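Local atomic coordinates of hypothetical protein TM1553 (PDB entry 1VRM), a protein that belongs to the ApbE family and, as in its relatives, probably binds a flavin nucleotide and transfers FMN onto target proteins. Residues H248-P253 with L278-F283. Residues are numbered along the deposited sequence; the frame is centred on the assembly and turned at random.
Sequences HHILDP and LSTAGF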
loop_
_atom_site.group_PDB
_atom_site.type_symbol
_atom_site.label_atom_id
_atom_site.label_comp_id
_atom_site.label_asym_id
_atom_site.label_seq_id
_atom_site.Cartn_x
_atom_site.Cartn_y
_atom_site.Cartn_z
ATOM N N HIS A 248 -6.136 5.294 13.732
ATOM C CA HIS A 248 -6.074 4.660 12.414
ATOM C C HIS A 248 -4.743 3.871 12.291
ATOM O O HIS A 248 -3.838 4.003 13.138
ATOM C CB HIS A 248 -6.195 5.715 11.330
ATOM C CG HIS A 248 -5.083 6.697 11.339
ATOM N ND1 HIS A 248 -3.834 6.405 10.825
ATOM C CD2 HIS A 248 -5.020 7.962 11.814
ATOM C CE1 HIS A 248 -3.050 7.456 11.009
ATOM N NE2 HIS A 248 -3.753 8.422 11.575
ATOM N N HIS A 249 -4.665 3.058 11.240
ATOM C CA HIS A 249 -3.626 2.034 11.118
ATOM C C HIS A 249 -2.297 2.535 10.575
ATOM O O HIS A 249 -1.335 1.766 10.491
ATOM C CB HIS A 249 -4.137 0.890 10.233
ATOM C CG HIS A 249 -3.985 1.171 8.780
ATOM N ND1 HIS A 249 -4.701 2.157 8.133
ATOM C CD2 HIS A 249 -3.133 0.653 7.857
ATOM C CE1 HIS A 249 -4.345 2.193 6.859
ATOM N NE2 HIS A 249 -3.392 1.293 6.668
ATOM N N ILE A 250 -2.247 3.800 10.183
ATOM C CA ILE A 250 -0.997 4.353 9.616
ATOM C C ILE A 250 -0.162 4.909 10.758
ATOM O O ILE A 250 -0.164 6.092 11.105
ATOM C CB ILE A 250 -1.198 5.399 8.531
ATOM C CG1 ILE A 250 -2.190 4.888 7.486
ATOM C CG2 ILE A 250 0.158 5.732 7.861
ATOM C CD1 ILE A 250 -2.630 5.941 6.485
ATOM N N LEU A 251 0.608 3.998 11.350
ATOM C CA LEU A 251 1.460 4.372 12.478
ATOM C C LEU A 251 2.732 5.045 12.007
ATOM O O LEU A 251 3.305 4.683 10.966
ATOM C CB LEU A 251 1.798 3.114 13.300
ATOM C CG LEU A 251 0.612 2.282 13.800
ATOM C CD1 LEU A 251 1.047 1.049 14.657
ATOM C CD2 LEU A 251 -0.356 3.081 14.610
ATOM N N ASP A 252 3.159 6.038 12.746
ATOM C CA ASP A 252 4.509 6.603 12.604
ATOM C C ASP A 252 5.491 5.600 13.254
ATOM O O ASP A 252 5.488 5.402 14.454
ATOM C CB ASP A 252 4.564 7.970 13.271
ATOM C CG ASP A 252 5.910 8.653 13.080
ATOM O OD1 ASP A 252 6.924 7.948 12.814
ATOM O OD2 ASP A 252 5.935 9.900 13.238
ATOM N N PRO A 253 6.339 4.952 12.432
ATOM C CA PRO A 253 7.218 3.964 13.051
ATOM C C PRO A 253 8.205 4.483 14.075
ATOM O O PRO A 253 8.714 3.670 14.870
ATOM C CB PRO A 253 7.988 3.375 11.849
ATOM C CG PRO A 253 7.068 3.588 10.703
ATOM C CD PRO A 253 6.517 4.949 10.969
ATOM N N LEU A 278 5.056 4.801 -1.098
ATOM C CA LEU A 278 5.320 6.199 -0.879
ATOM C C LEU A 278 4.097 6.972 -0.403
ATOM O O LEU A 278 4.240 7.971 0.287
ATOM C CB LEU A 278 5.972 6.836 -2.098
ATOM C CG LEU A 278 7.354 6.284 -2.439
ATOM C CD1 LEU A 278 7.977 7.057 -3.592
ATOM C CD2 LEU A 278 8.302 6.303 -1.270
ATOM N N SER A 279 2.901 6.451 -0.623
ATOM C CA SER A 279 1.720 7.156 -0.106
ATOM C C SER A 279 1.714 6.986 1.430
ATOM O O SER A 279 1.380 7.908 2.138
ATOM C CB SER A 279 0.421 6.699 -0.738
ATOM O OG SER A 279 0.100 5.372 -0.372
ATOM N N THR A 280 2.128 5.800 1.909
ATOM C CA THR A 280 2.246 5.561 3.335
ATOM C C THR A 280 3.316 6.468 3.924
ATOM O O THR A 280 3.108 7.138 4.919
ATOM C CB THR A 280 2.574 4.057 3.568
ATOM O OG1 THR A 280 1.481 3.258 3.052
ATOM C CG2 THR A 280 2.799 3.749 5.035
ATOM N N ALA A 281 4.498 6.471 3.311
ATOM C CA ALA A 281 5.584 7.302 3.821
ATOM C C ALA A 281 5.203 8.790 3.831
ATOM O O ALA A 281 5.479 9.517 4.772
ATOM C CB ALA A 281 6.831 7.146 2.970
ATOM N N GLY A 282 4.589 9.235 2.742
ATOM C CA GLY A 282 4.172 10.658 2.651
ATOM C C GLY A 282 3.150 11.018 3.708
ATOM O O GLY A 282 3.176 12.129 4.274
ATOM N N PHE A 283 2.228 10.114 3.984
ATOM C CA PHE A 283 1.234 10.330 5.045
ATOM C C PHE A 283 1.941 10.581 6.395
ATOM O O PHE A 283 1.642 11.508 7.105
ATOM C CB PHE A 283 0.330 9.136 5.174
ATOM C CG PHE A 283 -0.849 9.367 6.096
ATOM C CD1 PHE A 283 -0.676 9.227 7.470
ATOM C CD2 PHE A 283 -2.086 9.711 5.608
ATOM C CE1 PHE A 283 -1.743 9.409 8.342
ATOM C CE2 PHE A 283 -3.161 9.922 6.474
ATOM C CZ PHE A 283 -2.978 9.759 7.840
#
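Phe283 reaches from helix 272-296 toward the end of strand 245-248 and the loop that follows it, where Ile250 and His248 meet it. The CD1 methyl of Ile250 sits squarely over one face of the phenyl ring, 3.7 Å from its centroid and 4° off the normal, a textbook CH-pi contact. The other branch, CG2, packs against the ring atom Phe283 CD1 at 3.6 Å and comes only loosely near Thr280 CG2, at 4.3 Å. Farther out on the ring, Phe283 turns an edge toward the face of His248 in an offset edge-to-face pair, the planes at 79° and the centroids 5.3 Å apart; CE1 and CZ of the phenyl lie nearest the imidazole. What carries the phenyl there is its first torsion, with CG anti to the backbone N (chi1 -171°). With an alanine in place of Phe283, the Ile250 methyl is likely to lose its aromatic face and His248 its neighbouring ring, leaving a gap between loop and helix.

The imidazole is itself held at both nitrogens: ND1 accepts the backbone N-H of Ile250 at 3.1 Å, close to the ring plane, and NE2 hydrogen-bonds the carbonyl O of Ala259. These bonds fix the ring's rotation, while Ile250, centre of an inverse gamma turn, is also tied to Ala259 through its backbone. A salt bridge from Asp252 OD2 to Lys288 NZ joins the loop to helix 272-296 a second time. Leu251 packs the loop on helix 108-114, while Phe283 rests on Val262 and Val265 of strand 262-269, so the loop lies between the two helices.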